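Local structure of CymD (Pseudomonas putida, 6Z34) at residues I19-F23 with A295-D299; I52-E58 with V421-V427; L198-S204 with A253-S259. The protein forms an outer-membrane channel of the FadL family for the uptake of monoaromatic hydrocarbons. All coordinates share one frame. Residue numbers count along the deposited sequence, not the author numbering.

From the N terminus, the chain first passes 19-23, in the segment that precedes strand 43-58, and then 52-58 on that first barrel strand. Contact 3 follows, pairing 198-204 with 253-259 within one long hairpin. Residues 295-299 then complete contact 1, and 421-427 completes contact 2. Contacts 1 and 2 therefore cross, while contact 3 is nested inside both loops. Contact 1 fastens the N-terminal segment to the barrel wall, contact 2 joins the first strand to the last, and contact 3 lies far out along the wall. Centres are about 26 Å apart for contacts 1 and 2, 29 Å for contacts 2 and 3, and 49 Å for contacts 1 and 3.

Contact 1 (I19-F23 with A295-D299); sequences IGAAF and AVAFD
This buried contact fixes a loop of the N-terminal segment, between helix 10-15 and strand 43-58, to one face of barrel strand 294-303. Residues 295-299 are in regular beta conformation, phi/psi near -130/150, so A295, A297 and D299 turn their CA-to-CB bonds toward the loop while V296 and F298 turn theirs away. The loop is irregular. I19 is extended (-73/167), G20 adopts 164/-5, where a CB would be jammed against the carbonyl O of I19, and A21 is helical in its angles (-61/-31). This turn lines up successive amides on the carboxylate of D299, whose chi1 is m. OD2 of D299 accepts from G20 N at 2.8 Å and, nearly in line (169°), from A21 N at 2.8 Å. A water extends the series, accepting from A22 N at 3.0 Å and donating to D299 OD1 at 2.8 Å. The loop is part of the N-terminal segment, which lies inside the barrel, consistent with the hatch of FadL channels; a wall aspartate gathers its backbone NH groups. The CA atoms of I19 and D299 lie 5.5 Å apart. Apolar contacts continue along the strand: I19, with chi1 and chi2 both p, sets CG1 3.8 Å from A297 CB. F23, with chi1 t, presents its ring edge to the A295 methyl (CE2 to CB 3.8 Å), and F23 CB lies 4.2 Å from A297 CB. Outside the pair, the A21 carbonyl accepts from N33 and that of A22 from R235, while backbone hydrogen bonds join 295-299 to strands 281-289 and 336-347.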
loop_
_atom_site.group_PDB
_atom_site.type_symbol
_atom_site.label_atom_id
_atom_site.label_comp_id
_atom_site.label_asym_id
_atom_site.label_seq_id
_atom_site.Cartn_x
_atom_site.Cartn_y
_atom_site.Cartn_z
ATOM N N ILE A 19 3.734 0.451 -14.156
ATOM C CA ILE A 19 4.489 -0.691 -14.656
ATOM C C ILE A 19 5.745 -0.904 -13.816
ATOM O O ILE A 19 6.148 -0.023 -13.048
ATOM C CB ILE A 19 4.819 -0.493 -16.139
ATOM C CG1 ILE A 19 5.590 0.819 -16.316
ATOM C CG2 ILE A 19 3.508 -0.489 -16.963
ATOM C CD1 ILE A 19 7.123 0.700 -16.111
ATOM N N GLY A 20 6.394 -2.058 -13.980
ATOM C CA GLY A 20 7.666 -2.303 -13.332
ATOM C C GLY A 20 8.107 -3.753 -13.293
ATOM O O GLY A 20 9.210 -4.052 -12.832
ATOM N N ALA A 21 7.254 -4.668 -13.762
ATOM C CA ALA A 21 7.605 -6.088 -13.753
ATOM C C ALA A 21 8.851 -6.380 -14.592
ATOM O O ALA A 21 9.600 -7.319 -14.295
ATOM C CB ALA A 21 6.425 -6.905 -14.272
ATOM N N ALA A 22 9.073 -5.610 -15.655
ATOM C CA ALA A 22 10.200 -5.816 -16.542
ATOM C C ALA A 22 10.979 -4.535 -16.802
ATOM O O ALA A 22 12.062 -4.593 -17.395
ATOM C CB ALA A 22 9.727 -6.403 -17.885
ATOM N N PHE A 23 10.474 -3.392 -16.361
ATOM C CA PHE A 23 11.069 -2.108 -16.665
ATOM C C PHE A 23 11.896 -1.608 -15.485
ATOM O O PHE A 23 11.453 -1.681 -14.334
ATOM C CB PHE A 23 9.987 -1.099 -17.003
ATOM C CG PHE A 23 10.524 0.162 -17.570
ATOM C CD1 PHE A 23 10.761 1.271 -16.753
ATOM C CD2 PHE A 23 10.812 0.246 -18.919
ATOM C CE1 PHE A 23 11.275 2.424 -17.299
ATOM C CE2 PHE A 23 11.306 1.408 -19.460
ATOM C CZ PHE A 23 11.529 2.495 -18.661
ATOM N N ALA A 295 10.758 3.758 -24.920
ATOM C CA ALA A 295 10.308 2.459 -24.438
ATOM C C ALA A 295 8.808 2.490 -24.150
ATOM O O ALA A 295 8.236 3.547 -23.869
ATOM C CB ALA A 295 11.067 2.055 -23.175
ATOM N N VAL A 296 8.166 1.325 -24.225
ATOM C CA VAL A 296 6.808 1.148 -23.719
ATOM C C VAL A 296 6.770 -0.105 -22.857
ATOM O O VAL A 296 7.439 -1.102 -23.149
ATOM C CB VAL A 296 5.734 1.076 -24.835
ATOM C CG1 VAL A 296 5.889 2.215 -25.841
ATOM C CG2 VAL A 296 5.741 -0.272 -25.523
ATOM N N ALA A 297 6.011 -0.037 -21.768
ATOM C CA ALA A 297 5.869 -1.150 -20.848
ATOM C C ALA A 297 4.387 -1.413 -20.616
ATOM O O ALA A 297 3.557 -0.503 -20.725
ATOM C CB ALA A 297 6.578 -0.859 -19.527
ATOM N N PHE A 298 4.056 -2.670 -20.314
ATOM C CA PHE A 298 2.673 -3.057 -20.028
ATOM C C PHE A 298 2.722 -4.168 -19.003
ATOM O O PHE A 298 3.518 -5.103 -19.158
ATOM C CB PHE A 298 1.923 -3.538 -21.273
ATOM C CG PHE A 298 0.591 -4.199 -20.970
ATOM C CD1 PHE A 298 -0.568 -3.445 -20.868
ATOM C CD2 PHE A 298 0.500 -5.576 -20.797
ATOM C CE1 PHE A 298 -1.793 -4.049 -20.588
ATOM C CE2 PHE A 298 -0.718 -6.182 -20.512
ATOM C CZ PHE A 298 -1.865 -5.416 -20.407
ATOM N N ASP A 299 1.890 -4.063 -17.957
ATOM C CA ASP A 299 1.876 -5.048 -16.881
ATOM C C ASP A 299 0.452 -5.474 -16.570
ATOM O O ASP A 299 -0.497 -4.685 -16.671
ATOM C CB ASP A 299 2.520 -4.524 -15.588
ATOM C CG ASP A 299 4.034 -4.347 -15.706
ATOM O OD1 ASP A 299 4.584 -4.434 -16.826
ATOM O OD2 ASP A 299 4.688 -4.168 -14.659
HETATM O O HOH W 1 7.268 -3.812 -17.239
#

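Contact 2 (I52-E58 with V421-V427); sequences IITAELE and VSHSQIV
Strands 52-58 and 422-427 run antiparallel, 168° between their directions and 4.7 Å between their axes at closest approach. Both are regularly extended. The register pairs I53 with V427, A55 with Q425 and L57 with H423 as non-hydrogen-bonded pairs (CA-CA 4.3 to 4.6 Å), and T54 with I426, E56 with S424 and E58 with S422 as hydrogen-bonded pairs (4.9 to 5.5 Å). Each of the latter is satisfied both ways: T54 N gives to I426 O at 3.1 Å and I426 N to T54 O at 3.0 Å; E56 N to S424 O at 2.8 Å and S424 N to E56 O at 2.9 Å; E58 N to S422 O at 2.7 Å and S422 N to E58 O at 3.2 Å. E56 O takes a second donor, H423 ND1 at 3.0 Å, because H423 with chi1 t and chi2 26° swings its ring edge back over the partner strand. On the face of T54, E56 and E58, S422 OG donates to E58 OE1 at 2.7 Å, and S424 OG has a weak bond to Y401. On the face of I53, A55 and L57, I53 CG1 touches V427 CG2 at 3.8 Å, and Q425 meets N5 of the N-terminal segment, consistent with the lumen side. Where V421 precedes its strand, L57 CD1 lies 3.8 Å from V421 CG1. Outer-edge backbone bonds pair I53 with Y80, and H423, Q425 and V427 with K404, G402 and A400. First strand thus zips to last, the seam that closes an outer-membrane beta-barrel.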
loop_
_atom_site.group_PDB
_atom_site.type_symbol
_atom_site.label_atom_id
_atom_site.label_comp_id
_atom_site.label_asym_id
_atom_site.label_seq_id
_atom_site.Cartn_x
_atom_site.Cartn_y
_atom_site.Cartn_z
ATOM N N ILE A 52 2.749 12.411 -2.271
ATOM C CA ILE A 52 1.868 13.405 -1.685
ATOM C C ILE A 52 0.488 13.128 -2.254
ATOM O O ILE A 52 0.223 13.409 -3.432
ATOM C CB ILE A 52 2.324 14.834 -2.000
ATOM C CG1 ILE A 52 3.838 14.955 -1.791
ATOM C CG2 ILE A 52 1.572 15.813 -1.151
ATOM C CD1 ILE A 52 4.329 16.355 -1.716
ATOM N N ILE A 53 -0.382 12.555 -1.431
ATOM C CA ILE A 53 -1.693 12.101 -1.858
ATOM C C ILE A 53 -2.733 13.046 -1.281
ATOM O O ILE A 53 -2.866 13.154 -0.057
ATOM C CB ILE A 53 -1.961 10.659 -1.410
ATOM C CG1 ILE A 53 -0.920 9.728 -2.021
ATOM C CG2 ILE A 53 -3.405 10.237 -1.796
ATOM C CD1 ILE A 53 -0.161 8.896 -1.009
ATOM N N THR A 54 -3.464 13.725 -2.160
ATOM C CA THR A 54 -4.657 14.476 -1.803
ATOM C C THR A 54 -5.867 13.813 -2.448
ATOM O O THR A 54 -5.834 13.456 -3.631
ATOM C CB THR A 54 -4.550 15.930 -2.256
ATOM O OG1 THR A 54 -4.190 15.967 -3.643
ATOM C CG2 THR A 54 -3.491 16.658 -1.437
ATOM N N ALA A 55 -6.929 13.644 -1.673
ATOM C CA ALA A 55 -8.122 12.973 -2.155
ATOM C C ALA A 55 -9.341 13.865 -1.973
ATOM O O ALA A 55 -9.325 14.826 -1.201
ATOM C CB ALA A 55 -8.334 11.640 -1.439
ATOM N N GLU A 56 -10.400 13.531 -2.711
ATOM C CA GLU A 56 -11.653 14.271 -2.682
ATOM C C GLU A 56 -12.778 13.283 -2.936
ATOM O O GLU A 56 -12.628 12.354 -3.733
ATOM C CB GLU A 56 -11.687 15.390 -3.734
ATOM C CG GLU A 56 -13.081 15.693 -4.288
ATOM C CD GLU A 56 -13.049 16.370 -5.647
ATOM O OE1 GLU A 56 -12.033 17.028 -5.970
ATOM O OE2 GLU A 56 -14.043 16.242 -6.392
ATOM N N LEU A 57 -13.906 13.482 -2.267
ATOM C CA LEU A 57 -15.014 12.550 -2.400
ATOM C C LEU A 57 -16.309 13.335 -2.511
ATOM O O LEU A 57 -16.668 14.077 -1.594
ATOM C CB LEU A 57 -15.041 11.582 -1.217
ATOM C CG LEU A 57 -16.333 10.893 -0.838
ATOM C CD1 LEU A 57 -16.859 10.102 -2.017
ATOM C CD2 LEU A 57 -16.025 9.963 0.317
ATOM N N GLU A 58 -17.000 13.161 -3.639
ATOM C CA GLU A 58 -18.247 13.857 -3.938
ATOM C C GLU A 58 -19.441 13.018 -3.497
ATOM O O GLU A 58 -19.458 11.797 -3.695
ATOM C CB GLU A 58 -18.341 14.148 -5.440
ATOM C CG GLU A 58 -17.169 14.948 -6.011
ATOM C CD GLU A 58 -16.332 14.146 -6.997
ATOM O OE1 GLU A 58 -16.570 14.275 -8.217
ATOM O OE2 GLU A 58 -15.426 13.397 -6.560
ATOM N N VAL A 421 -21.718 8.047 -5.856
ATOM C CA VAL A 421 -20.467 8.400 -5.184
ATOM C C VAL A 421 -19.430 8.692 -6.256
ATOM O O VAL A 421 -19.347 7.987 -7.265
ATOM C CB VAL A 421 -19.978 7.279 -4.236
ATOM C CG1 VAL A 421 -18.464 7.319 -4.095
ATOM C CG2 VAL A 421 -20.631 7.397 -2.869
ATOM N N SER A 422 -18.643 9.739 -6.047
ATOM C CA SER A 422 -17.562 10.071 -6.961
ATOM C C SER A 422 -16.295 10.281 -6.149
ATOM O O SER A 422 -16.315 10.986 -5.135
ATOM C CB SER A 422 -17.904 11.313 -7.786
ATOM O OG SER A 422 -16.864 11.625 -8.694
ATOM N N HIS A 423 -15.199 9.664 -6.585
ATOM C CA HIS A 423 -13.948 9.678 -5.838
ATOM C C HIS A 423 -12.820 10.136 -6.750
ATOM O O HIS A 423 -12.576 9.520 -7.791
ATOM C CB HIS A 423 -13.643 8.294 -5.257
ATOM C CG HIS A 423 -12.530 8.294 -4.261
ATOM N ND1 HIS A 423 -12.191 9.409 -3.525
ATOM C CD2 HIS A 423 -11.663 7.321 -3.891
ATOM C CE1 HIS A 423 -11.168 9.122 -2.739
ATOM N NE2 HIS A 423 -10.828 7.862 -2.944
ATOM N N SER A 424 -12.134 11.206 -6.353
ATOM C CA SER A 424 -11.054 11.804 -7.126
ATOM C C SER A 424 -9.780 11.848 -6.284
ATOM O O SER A 424 -9.810 12.202 -5.100
ATOM C CB SER A 424 -11.443 13.213 -7.592
ATOM O OG SER A 424 -10.323 13.941 -8.056
ATOM N N GLN A 425 -8.654 11.487 -6.890
ATOM C CA GLN A 425 -7.428 11.371 -6.117
ATOM C C GLN A 425 -6.227 11.742 -6.973
ATOM O O GLN A 425 -6.089 11.261 -8.104
ATOM C CB GLN A 425 -7.278 9.954 -5.568
ATOM C CG GLN A 425 -6.016 9.739 -4.791
ATOM C CD GLN A 425 -5.837 8.295 -4.385
ATOM O OE1 GLN A 425 -5.128 7.529 -5.052
ATOM N NE2 GLN A 425 -6.479 7.910 -3.283
ATOM N N ILE A 426 -5.360 12.591 -6.420
ATOM C CA ILE A 426 -4.164 13.073 -7.098
ATOM C C ILE A 426 -2.956 12.668 -6.270
ATOM O O ILE A 426 -2.852 13.025 -5.088
ATOM C CB ILE A 426 -4.201 14.595 -7.299
ATOM C CG1 ILE A 426 -5.326 14.974 -8.261
ATOM C CG2 ILE A 426 -2.861 15.094 -7.798
ATOM C CD1 ILE A 426 -5.346 16.436 -8.637
ATOM N N VAL A 427 -2.039 11.936 -6.891
ATOM C CA VAL A 427 -0.829 11.458 -6.242
ATOM C C VAL A 427 0.343 12.144 -6.931
ATOM O O VAL A 427 0.610 11.900 -8.117
ATOM C CB VAL A 427 -0.695 9.933 -6.330
ATOM C CG1 VAL A 427 0.594 9.472 -5.660
ATOM C CG2 VAL A 427 -1.892 9.264 -5.702
#

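Contact 3 (L198-S204 with A253-S259)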
loop_
_atom_site.group_PDB
_atom_site.type_symbol
_atom_site.label_atom_id
_atom_site.label_comp_id
_atom_site.label_asym_id
_atom_site.label_seq_id
_atom_site.Cartn_x
_atom_site.Cartn_y
_atom_site.Cartn_z
ATOM N N LEU A 198 -29.930 4.411 25.332
ATOM C CA LEU A 198 -28.682 4.219 24.597
ATOM C C LEU A 198 -28.946 4.285 23.098
ATOM O O LEU A 198 -29.856 3.626 22.583
ATOM C CB LEU A 198 -28.024 2.882 24.947
ATOM C CG LEU A 198 -26.909 2.545 23.945
ATOM C CD1 LEU A 198 -25.773 3.564 24.101
ATOM C CD2 LEU A 198 -26.394 1.111 24.060
ATOM N N SER A 199 -28.155 5.093 22.404
ATOM C CA SER A 199 -28.338 5.350 20.985
ATOM C C SER A 199 -27.223 4.801 20.102
ATOM O O SER A 199 -27.489 4.375 18.976
ATOM C CB SER A 199 -28.473 6.856 20.756
ATOM O OG SER A 199 -28.011 7.190 19.460
ATOM N N ALA A 200 -25.980 4.801 20.566
ATOM C CA ALA A 200 -24.888 4.287 19.749
ATOM C C ALA A 200 -23.666 4.068 20.621
ATOM O O ALA A 200 -23.469 4.754 21.627
ATOM C CB ALA A 200 -24.529 5.239 18.601
ATOM N N GLY A 201 -22.855 3.099 20.218
ATOM C CA GLY A 201 -21.521 2.929 20.759
ATOM C C GLY A 201 -20.508 3.420 19.737
ATOM O O GLY A 201 -20.658 3.185 18.540
ATOM N N TYR A 202 -19.488 4.119 20.225
ATOM C CA TYR A 202 -18.434 4.653 19.369
ATOM C C TYR A 202 -17.091 4.095 19.819
ATOM O O TYR A 202 -16.625 4.400 20.921
ATOM C CB TYR A 202 -18.422 6.178 19.391
ATOM C CG TYR A 202 -17.558 6.741 18.298
ATOM C CD1 TYR A 202 -17.885 6.537 16.963
ATOM C CD2 TYR A 202 -16.395 7.442 18.595
ATOM C CE1 TYR A 202 -17.089 7.034 15.950
ATOM C CE2 TYR A 202 -15.584 7.943 17.585
ATOM C CZ TYR A 202 -15.937 7.737 16.266
ATOM O OH TYR A 202 -15.148 8.231 15.255
ATOM N N LEU A 203 -16.474 3.282 18.966
ATOM C CA LEU A 203 -15.109 2.817 19.186
ATOM C C LEU A 203 -14.141 3.771 18.504
ATOM O O LEU A 203 -14.186 3.936 17.285
ATOM C CB LEU A 203 -14.917 1.402 18.656
ATOM C CG LEU A 203 -13.574 0.798 19.044
ATOM C CD1 LEU A 203 -13.584 0.485 20.522
ATOM C CD2 LEU A 203 -13.289 -0.462 18.208
ATOM N N SER A 204 -13.282 4.402 19.296
ATOM C CA SER A 204 -12.335 5.405 18.834
ATOM C C SER A 204 -10.934 4.924 19.174
ATOM O O SER A 204 -10.676 4.529 20.315
ATOM C CB SER A 204 -12.613 6.765 19.493
ATOM O OG SER A 204 -11.643 7.722 19.111
ATOM N N ALA A 253 -7.841 2.263 22.929
ATOM C CA ALA A 253 -9.067 2.712 22.289
ATOM C C ALA A 253 -10.032 3.170 23.363
ATOM O O ALA A 253 -9.935 2.769 24.525
ATOM C CB ALA A 253 -9.713 1.609 21.447
ATOM N N ASP A 254 -10.964 4.020 22.953
ATOM C CA ASP A 254 -12.079 4.441 23.790
ATOM C C ASP A 254 -13.368 3.928 23.170
ATOM O O ASP A 254 -13.550 4.011 21.953
ATOM C CB ASP A 254 -12.138 5.966 23.930
ATOM C CG ASP A 254 -10.971 6.527 24.706
ATOM O OD1 ASP A 254 -10.656 5.980 25.787
ATOM O OD2 ASP A 254 -10.360 7.508 24.227
ATOM N N LEU A 255 -14.248 3.399 24.007
ATOM C CA LEU A 255 -15.609 3.050 23.626
ATOM C C LEU A 255 -16.534 4.002 24.359
ATOM O O LEU A 255 -16.656 3.923 25.584
ATOM C CB LEU A 255 -15.930 1.605 23.988
ATOM C CG LEU A 255 -17.310 1.164 23.516
ATOM C CD1 LEU A 255 -17.401 1.352 22.013
ATOM C CD2 LEU A 255 -17.571 -0.272 23.915
ATOM N N THR A 256 -17.173 4.906 23.624
ATOM C CA THR A 256 -18.110 5.850 24.210
ATOM C C THR A 256 -19.539 5.364 23.981
ATOM O O THR A 256 -19.923 5.058 22.846
ATOM C CB THR A 256 -17.914 7.248 23.629
ATOM O OG1 THR A 256 -16.532 7.604 23.720
ATOM C CG2 THR A 256 -18.738 8.268 24.423
ATOM N N ALA A 257 -20.305 5.264 25.065
ATOM C CA ALA A 257 -21.738 5.013 24.985
ATOM C C ALA A 257 -22.458 6.344 24.836
ATOM O O ALA A 257 -22.264 7.249 25.651
ATOM C CB ALA A 257 -22.225 4.284 26.238
ATOM N N VAL A 258 -23.274 6.473 23.796
ATOM C CA VAL A 258 -23.947 7.729 23.481
ATOM C C VAL A 258 -25.401 7.637 23.925
ATOM O O VAL A 258 -26.115 6.690 23.563
ATOM C CB VAL A 258 -23.836 8.064 21.989
ATOM C CG1 VAL A 258 -24.382 9.450 21.723
ATOM C CG2 VAL A 258 -22.386 7.996 21.565
ATOM N N SER A 259 -25.839 8.622 24.704
ATOM C CA SER A 259 -27.208 8.667 25.202
ATOM C C SER A 259 -27.635 10.118 25.343
ATOM O O SER A 259 -26.864 10.953 25.833
ATOM C CB SER A 259 -27.340 7.943 26.544
ATOM O OG SER A 259 -28.514 8.359 27.236
HETATM O O HOH W 2 -15.054 6.420 22.089
#
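A classic beta bulge interrupts the far end of the long hairpin formed by strands 198-229 and 234-259: S199 and A200 both face V258. S199 N donates to V258 O and V258 N to A200 O, each at 2.8 Å, and the psi of S199, -35°, supplies the extra twist. Regular antiparallel pairing follows. Y202 and T256 exchange N-to-O bonds of 2.8 Å in both directions, as do S204 and D254 at 2.7 Å. A water donates to Y202 O at 2.8 Å and lies 2.5 Å from T256 OG1. On one face, L203 CB meets L255 CD1 at 4.2 Å, L203 CD1 meets A253 CB at 4.1 Å, and L198 CD1 meets A257 CB at 4.2 Å; helix 188-193 packs there, L192 touching both L198 and A257. The other face carries A200, Y202, T256 and V258. Y202 OH leads away to the carbonyl of E129, and S259 OG bonds to the carbonyl of P196. Strands 151-171 and 265-273 continue the sheet on its two sides. The contact is thus a bulged open end of a long antiparallel hairpin in a FadL-family barrel, its strands running on beyond the seam at 52-58 and 421-427.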